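Local coordinates for protein RNA 2'-o-ribose methyltransferase (Thermus thermophilus, PDB 1IPA) that probably methylates the ribose 2'-oxygen of RNA, as a TrmH-family enzyme whose active-site architecture is built on a deep trefoil knot, at residues D138-E143 against L253-L258; G131-S136 against L244-S249. All coordinates share one frame; numbering follows the deposited sequence.

Interaction 1: D138-E143 against L253-L258; sequences DAAGAE and LLYEAL
Leu254 meets Ala140 directly: its CB lies 3.4 Å from Ala140 CB, so the two side chains meet methyl against methylene. With CG anti to the carbonyl carbon (chi1 -60°), the same leucine sends CD1 to the edge of van der Waals range of Ala142 CB, at 4.4 Å. Its side chain also touches Leu117 and Leu119 of strand 117-122 and Ile212 of strand 210-214, evidence that helices 127-140 and 246-261 pack together over the parallel sheet of the SpoU methylase domain. Tyr255 comes next, its ring turned obliquely to the alanines; CE1 is 3.9 Å from Ala140 CB, and the phenol OH lies one residue back along helix 127-140, 3.3 Å from Ala139 CB. Just past Ala140, helix 127-140 ends in a Schellman motif. Gly141, with a positive phi of 98°, is its C-prime residue, Ala142 N pairs with Ala137 O, and a weak bond of 3.1 Å joins Gly141 N to Asp138 O. One turn beyond Leu254, Leu258 brings CB and both methyls about equally near Ala140 O, with CD1 at 4.1 Å, a loose van der Waals contact with the carbonyl oxygen of the residue before that glycine.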
ATOM      1  N   ASP A 138      -2.845   6.232  -4.665  1.00 22.97           N
ATOM      2  CA  ASP A 138      -4.135   5.848  -5.229  1.00 25.20           C
ATOM      3  C   ASP A 138      -5.067   7.058  -5.325  1.00 23.96           C
ATOM      4  O   ASP A 138      -5.736   7.265  -6.339  1.00 22.50           O
ATOM      5  CB  ASP A 138      -4.791   4.773  -4.360  1.00 25.86           C
ATOM      6  CG  ASP A 138      -6.262   4.577  -4.688  1.00 29.23           C
ATOM      7  OD1 ASP A 138      -6.578   3.797  -5.612  1.00 30.45           O
ATOM      8  OD2 ASP A 138      -7.105   5.218  -4.024  1.00 27.95           O
ATOM      9  N   ALA A 139      -5.103   7.850  -4.258  1.00 23.55           N
ATOM     10  CA  ALA A 139      -5.956   9.026  -4.205  1.00 24.43           C
ATOM     11  C   ALA A 139      -5.590  10.037  -5.289  1.00 25.84           C
ATOM     12  O   ALA A 139      -6.466  10.633  -5.917  1.00 24.99           O
ATOM     13  CB  ALA A 139      -5.859   9.671  -2.833  1.00 23.67           C
ATOM     14  N   ALA A 140      -4.291  10.221  -5.501  1.00 25.57           N
ATOM     15  CA  ALA A 140      -3.802  11.168  -6.496  1.00 25.64           C
ATOM     16  C   ALA A 140      -4.004  10.651  -7.913  1.00 25.89           C
ATOM     17  O   ALA A 140      -3.997  11.424  -8.866  1.00 24.35           O
ATOM     18  CB  ALA A 140      -2.327  11.463  -6.250  1.00 23.65           C
ATOM     19  N   GLY A 141      -4.172   9.343  -8.049  1.00 26.33           N
ATOM     20  CA  GLY A 141      -4.386   8.764  -9.364  1.00 28.17           C
ATOM     21  C   GLY A 141      -3.158   8.173 -10.033  1.00 28.56           C
ATOM     22  O   GLY A 141      -3.152   7.967 -11.239  1.00 28.12           O
ATOM     23  N   ALA A 142      -2.114   7.904  -9.263  1.00 28.06           N
ATOM     24  CA  ALA A 142      -0.915   7.328  -9.840  1.00 28.60           C
ATOM     25  C   ALA A 142      -1.270   6.048 -10.589  1.00 29.67           C
ATOM     26  O   ALA A 142      -2.208   5.335 -10.222  1.00 31.01           O
ATOM     27  CB  ALA A 142       0.084   7.026  -8.755  1.00 27.96           C
ATOM     28  N   GLU A 143      -0.513   5.765 -11.639  1.00 27.97           N
ATOM     29  CA  GLU A 143      -0.728   4.565 -12.432  1.00 27.56           C
ATOM     30  C   GLU A 143       0.020   3.390 -11.805  1.00 27.27           C
ATOM     31  O   GLU A 143      -0.366   2.232 -11.957  1.00 28.19           O
ATOM     32  CB  GLU A 143      -0.230   4.793 -13.860  1.00 28.72           C
ATOM     33  CG  GLU A 143      -0.643   3.715 -14.839  1.00 30.07           C
ATOM     34  CD  GLU A 143      -0.149   3.991 -16.237  1.00 31.69           C
ATOM     35  OE1 GLU A 143      -0.614   4.971 -16.847  1.00 34.31           O
ATOM     36  OE2 GLU A 143       0.711   3.236 -16.726  1.00 34.43           O
ATOM     37  N   LEU A 253       3.528  15.790  -3.907  1.00 17.82           N
ATOM     38  CA  LEU A 253       4.075  15.703  -5.255  1.00 19.03           C
ATOM     39  C   LEU A 253       3.053  15.179  -6.260  1.00 19.78           C
ATOM     40  O   LEU A 253       2.910  15.724  -7.345  1.00 21.72           O
ATOM     41  CB  LEU A 253       5.297  14.783  -5.252  1.00 18.92           C
ATOM     42  CG  LEU A 253       6.393  15.207  -4.275  1.00 16.68           C
ATOM     43  CD1 LEU A 253       7.284  14.027  -3.971  1.00 15.83           C
ATOM     44  CD2 LEU A 253       7.179  16.376  -4.857  1.00 14.35           C
ATOM     45  N   LEU A 254       2.333  14.127  -5.888  1.00 21.41           N
ATOM     46  CA  LEU A 254       1.349  13.537  -6.785  1.00 20.88           C
ATOM     47  C   LEU A 254       0.114  14.416  -7.012  1.00 22.05           C
ATOM     48  O   LEU A 254      -0.434  14.436  -8.125  1.00 22.11           O
ATOM     49  CB  LEU A 254       0.959  12.141  -6.288  1.00 18.50           C
ATOM     50  CG  LEU A 254       2.157  11.178  -6.221  1.00 18.37           C
ATOM     51  CD1 LEU A 254       1.699   9.798  -5.791  1.00 18.02           C
ATOM     52  CD2 LEU A 254       2.837  11.107  -7.581  1.00 17.24           C
ATOM     53  N   TYR A 255      -0.325  15.144  -5.985  1.00 21.34           N
ATOM     54  CA  TYR A 255      -1.469  16.030  -6.163  1.00 21.28           C
ATOM     55  C   TYR A 255      -1.100  17.238  -7.006  1.00 20.38           C
ATOM     56  O   TYR A 255      -1.942  17.791  -7.689  1.00 21.81           O
ATOM     57  CB  TYR A 255      -2.052  16.484  -4.821  1.00 20.65           C
ATOM     58  CG  TYR A 255      -3.174  15.580  -4.376  1.00 19.37           C
ATOM     59  CD1 TYR A 255      -2.907  14.374  -3.718  1.00 19.21           C
ATOM     60  CD2 TYR A 255      -4.498  15.879  -4.691  1.00 17.69           C
ATOM     61  CE1 TYR A 255      -3.928  13.490  -3.391  1.00 17.05           C
ATOM     62  CE2 TYR A 255      -5.527  15.002  -4.367  1.00 17.94           C
ATOM     63  CZ  TYR A 255      -5.234  13.812  -3.721  1.00 17.76           C
ATOM     64  OH  TYR A 255      -6.247  12.941  -3.403  1.00 18.75           O
ATOM     65  N   GLU A 256       0.163  17.645  -6.953  1.00 23.16           N
ATOM     66  CA  GLU A 256       0.634  18.769  -7.755  1.00 22.18           C
ATOM     67  C   GLU A 256       0.668  18.327  -9.218  1.00 22.23           C
ATOM     68  O   GLU A 256       0.501  19.137 -10.128  1.00 22.67           O
ATOM     69  CB  GLU A 256       2.040  19.202  -7.315  1.00 20.58           C
ATOM     70  CG  GLU A 256       2.785  20.079  -8.355  1.00 24.36           C
ATOM     71  CD  GLU A 256       2.078  21.408  -8.677  1.00 26.77           C
ATOM     72  OE1 GLU A 256       2.508  22.088  -9.638  1.00 28.57           O
ATOM     73  OE2 GLU A 256       1.109  21.779  -7.977  1.00 24.15           O
ATOM     74  N   ALA A 257       0.905  17.037  -9.438  1.00 23.41           N
ATOM     75  CA  ALA A 257       0.933  16.497 -10.796  1.00 25.93           C
ATOM     76  C   ALA A 257      -0.501  16.518 -11.307  1.00 27.48           C
ATOM     77  O   ALA A 257      -0.760  16.886 -12.444  1.00 29.54           O
ATOM     78  CB  ALA A 257       1.465  15.084 -10.789  1.00 24.38           C
ATOM     79  N   LEU A 258      -1.430  16.136 -10.438  1.00 28.80           N
ATOM     80  CA  LEU A 258      -2.845  16.123 -10.764  1.00 29.59           C
ATOM     81  C   LEU A 258      -3.344  17.542 -11.004  1.00 31.90           C
ATOM     82  O   LEU A 258      -4.236  17.763 -11.823  1.00 32.80           O
ATOM     83  CB  LEU A 258      -3.642  15.479  -9.621  1.00 28.39           C
ATOM     84  CG  LEU A 258      -5.170  15.500  -9.741  1.00 30.86           C
ATOM     85  CD1 LEU A 258      -5.603  14.566 -10.868  1.00 30.24           C
ATOM     86  CD2 LEU A 258      -5.812  15.077  -8.417  1.00 28.87           C
TER

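Interaction 2: G131-S136 against L244-S249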
ATOM      1  N   GLY A 131       1.904   1.032   3.127  1.00 21.74           N
ATOM      2  CA  GLY A 131       0.467   1.146   2.974  1.00 20.55           C
ATOM      3  C   GLY A 131      -0.011   2.584   2.880  1.00 21.69           C
ATOM      4  O   GLY A 131      -0.843   2.906   2.029  1.00 22.82           O
ATOM      5  N   ALA A 132       0.505   3.452   3.746  1.00 20.00           N
ATOM      6  CA  ALA A 132       0.102   4.860   3.731  1.00 22.08           C
ATOM      7  C   ALA A 132       0.471   5.483   2.386  1.00 22.62           C
ATOM      8  O   ALA A 132      -0.312   6.234   1.809  1.00 24.38           O
ATOM      9  CB  ALA A 132       0.775   5.633   4.893  1.00 19.30           C
ATOM     10  N   VAL A 133       1.663   5.159   1.888  1.00 23.60           N
ATOM     11  CA  VAL A 133       2.130   5.667   0.598  1.00 23.56           C
ATOM     12  C   VAL A 133       1.236   5.225  -0.556  1.00 23.09           C
ATOM     13  O   VAL A 133       0.930   6.017  -1.444  1.00 25.05           O
ATOM     14  CB  VAL A 133       3.571   5.208   0.295  1.00 23.11           C
ATOM     15  CG1 VAL A 133       3.960   5.617  -1.129  1.00 21.42           C
ATOM     16  CG2 VAL A 133       4.530   5.819   1.305  1.00 19.68           C
ATOM     17  N   LEU A 134       0.819   3.960  -0.545  1.00 24.87           N
ATOM     18  CA  LEU A 134      -0.059   3.428  -1.601  1.00 21.50           C
ATOM     19  C   LEU A 134      -1.408   4.130  -1.592  1.00 18.79           C
ATOM     20  O   LEU A 134      -2.019   4.337  -2.630  1.00 17.81           O
ATOM     21  CB  LEU A 134      -0.252   1.918  -1.421  1.00 19.90           C
ATOM     22  CG  LEU A 134       1.058   1.112  -1.509  1.00 19.28           C
ATOM     23  CD1 LEU A 134       0.772  -0.366  -1.370  1.00 20.35           C
ATOM     24  CD2 LEU A 134       1.740   1.376  -2.839  1.00 16.24           C
ATOM     25  N   ARG A 135      -1.857   4.501  -0.403  1.00 21.19           N
ATOM     26  CA  ARG A 135      -3.121   5.190  -0.240  1.00 23.83           C
ATOM     27  C   ARG A 135      -3.029   6.578  -0.876  1.00 24.91           C
ATOM     28  O   ARG A 135      -3.945   7.009  -1.576  1.00 26.73           O
ATOM     29  CB  ARG A 135      -3.442   5.299   1.248  1.00 25.43           C
ATOM     30  CG  ARG A 135      -4.811   5.851   1.580  1.00 25.54           C
ATOM     31  CD  ARG A 135      -4.993   5.793   3.080  1.00 27.08           C
ATOM     32  NE  ARG A 135      -6.258   6.343   3.540  1.00 25.58           N
ATOM     33  CZ  ARG A 135      -6.571   6.479   4.823  1.00 27.78           C
ATOM     34  NH1 ARG A 135      -5.703   6.104   5.759  1.00 25.03           N
ATOM     35  NH2 ARG A 135      -7.746   6.989   5.172  1.00 26.36           N
ATOM     36  N   SER A 136      -1.921   7.275  -0.634  1.00 25.33           N
ATOM     37  CA  SER A 136      -1.721   8.605  -1.214  1.00 25.03           C
ATOM     38  C   SER A 136      -1.584   8.521  -2.732  1.00 23.35           C
ATOM     39  O   SER A 136      -2.117   9.355  -3.449  1.00 21.58           O
ATOM     40  CB  SER A 136      -0.466   9.271  -0.643  1.00 24.10           C
ATOM     41  OG  SER A 136      -0.677   9.694   0.687  1.00 26.52           O
ATOM     42  N   LEU A 244       8.992  15.244   6.503  1.00 30.37           N
ATOM     43  CA  LEU A 244       7.618  14.773   6.536  1.00 28.82           C
ATOM     44  C   LEU A 244       7.585  13.273   6.287  1.00 28.49           C
ATOM     45  O   LEU A 244       8.519  12.703   5.721  1.00 26.52           O
ATOM     46  CB  LEU A 244       6.787  15.465   5.449  1.00 28.12           C
ATOM     47  CG  LEU A 244       6.568  16.978   5.532  1.00 28.85           C
ATOM     48  CD1 LEU A 244       6.049  17.483   4.208  1.00 27.37           C
ATOM     49  CD2 LEU A 244       5.590  17.302   6.654  1.00 28.89           C
ATOM     50  N   ASN A 245       6.502  12.646   6.727  1.00 28.26           N
ATOM     51  CA  ASN A 245       6.287  11.230   6.518  1.00 28.03           C
ATOM     52  C   ASN A 245       6.305  11.083   4.996  1.00 25.92           C
ATOM     53  O   ASN A 245       5.883  11.995   4.292  1.00 21.01           O
ATOM     54  CB  ASN A 245       4.912  10.844   7.079  1.00 33.47           C
ATOM     55  CG  ASN A 245       4.631   9.360   6.982  1.00 37.75           C
ATOM     56  OD1 ASN A 245       4.511   8.800   5.893  1.00 40.11           O
ATOM     57  ND2 ASN A 245       4.525   8.709   8.136  1.00 43.74           N
ATOM     58  N   VAL A 246       6.795   9.950   4.492  1.00 25.71           N
ATOM     59  CA  VAL A 246       6.863   9.731   3.047  1.00 24.80           C
ATOM     60  C   VAL A 246       5.476   9.715   2.391  1.00 24.07           C
ATOM     61  O   VAL A 246       5.322  10.123   1.245  1.00 24.08           O
ATOM     62  CB  VAL A 246       7.600   8.409   2.707  1.00 24.91           C
ATOM     63  CG1 VAL A 246       9.067   8.513   3.061  1.00 25.08           C
ATOM     64  CG2 VAL A 246       6.983   7.267   3.470  1.00 26.98           C
ATOM     65  N   SER A 247       4.462   9.258   3.117  1.00 22.70           N
ATOM     66  CA  SER A 247       3.124   9.215   2.554  1.00 22.38           C
ATOM     67  C   SER A 247       2.601  10.633   2.338  1.00 22.22           C
ATOM     68  O   SER A 247       1.844  10.882   1.399  1.00 22.01           O
ATOM     69  CB  SER A 247       2.177   8.422   3.462  1.00 24.85           C
ATOM     70  OG  SER A 247       1.844   9.148   4.629  1.00 28.72           O
ATOM     71  N   VAL A 248       3.006  11.562   3.201  1.00 19.69           N
ATOM     72  CA  VAL A 248       2.591  12.949   3.054  1.00 21.12           C
ATOM     73  C   VAL A 248       3.323  13.583   1.866  1.00 22.12           C
ATOM     74  O   VAL A 248       2.712  14.300   1.067  1.00 24.42           O
ATOM     75  CB  VAL A 248       2.870  13.782   4.341  1.00 21.75           C
ATOM     76  CG1 VAL A 248       2.524  15.241   4.103  1.00 19.34           C
ATOM     77  CG2 VAL A 248       2.042  13.240   5.509  1.00 21.60           C
ATOM     78  N   SER A 249       4.622  13.321   1.740  1.00 20.35           N
ATOM     79  CA  SER A 249       5.398  13.871   0.621  1.00 23.07           C
ATOM     80  C   SER A 249       4.885  13.340  -0.726  1.00 22.67           C
ATOM     81  O   SER A 249       4.803  14.086  -1.710  1.00 22.03           O
ATOM     82  CB  SER A 249       6.891  13.523   0.749  1.00 22.21           C
ATOM     83  OG  SER A 249       7.515  14.273   1.765  1.00 20.87           O
TER
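Ser136 and Ser247 make the polar link of this helix pair: Ser136 OG donates to Ser247 O at 2.9 Å. The hydroxyl, turned anti to its own carbonyl carbon, approaches from above the plane of the accepting carbonyl, 39° out of it, and so does not use a lone pair. A turn earlier Ala132 faces the same residue, its CB lying 3.4 Å from Ser247 CB. Between these two contacts the backbones close to 4.2 Å from Val133 CA to Ser247 CA, an approach that the small side chains of Ala132 and Ser247 permit. On the flank, Val133 CG2 meets Val246 CG2 at 3.6 Å, the two branched side chains crossing obliquely. An alanine in place of Ser136 would probably leave Ser247 O without this hydroxyl donor and the two helices without the side-chain hydrogen bond between them.

In the second shell, Asn245 positions Ser247. As N-cap of helix 246-261, its OD1 accepts Ser247 N at 2.8 Å, on a lone pair, with an N-H...O angle of 161°. The same oxygen takes a second bond, 3.0 Å from Ser247 OG, whose donor stands above the amide plane. The serine hydroxyl sits between its backbone N and carbonyl carbon (chi1 73°), which turns it toward the Asn245 carboxamide while CB, placed by the backbone, faces Ala132. Further out, Val246 rests on Leu124 and Ser136 on Ala251. The Leu-Asn-Val-Ser run fits the C-terminal sequence motif of SpoU methyltransferases, and the capped start of helix 246-261 against helix 127-140 is consistent with the knotted SPOUT fold.

How the interactions relate
From the N terminus the chain first builds the domain with the five-stranded mixed sheet, then enters strand 117-122 and helix 127-140, which supplies 131-136 to interaction 2 and then 138-143 to interaction 1. It next runs through the remaining five strands of the six-stranded parallel sheet and returns as helix 246-261, where 244-249 closes the first loop, of 107 intervening residues, and 253-258 the second, of 109. The segments alternate, so the two closures cross instead of nesting, as expected for two helices running in the same general direction. Their centres lie 11 Å apart. Together they tie the first helix of the methylase domain to its last at two levels.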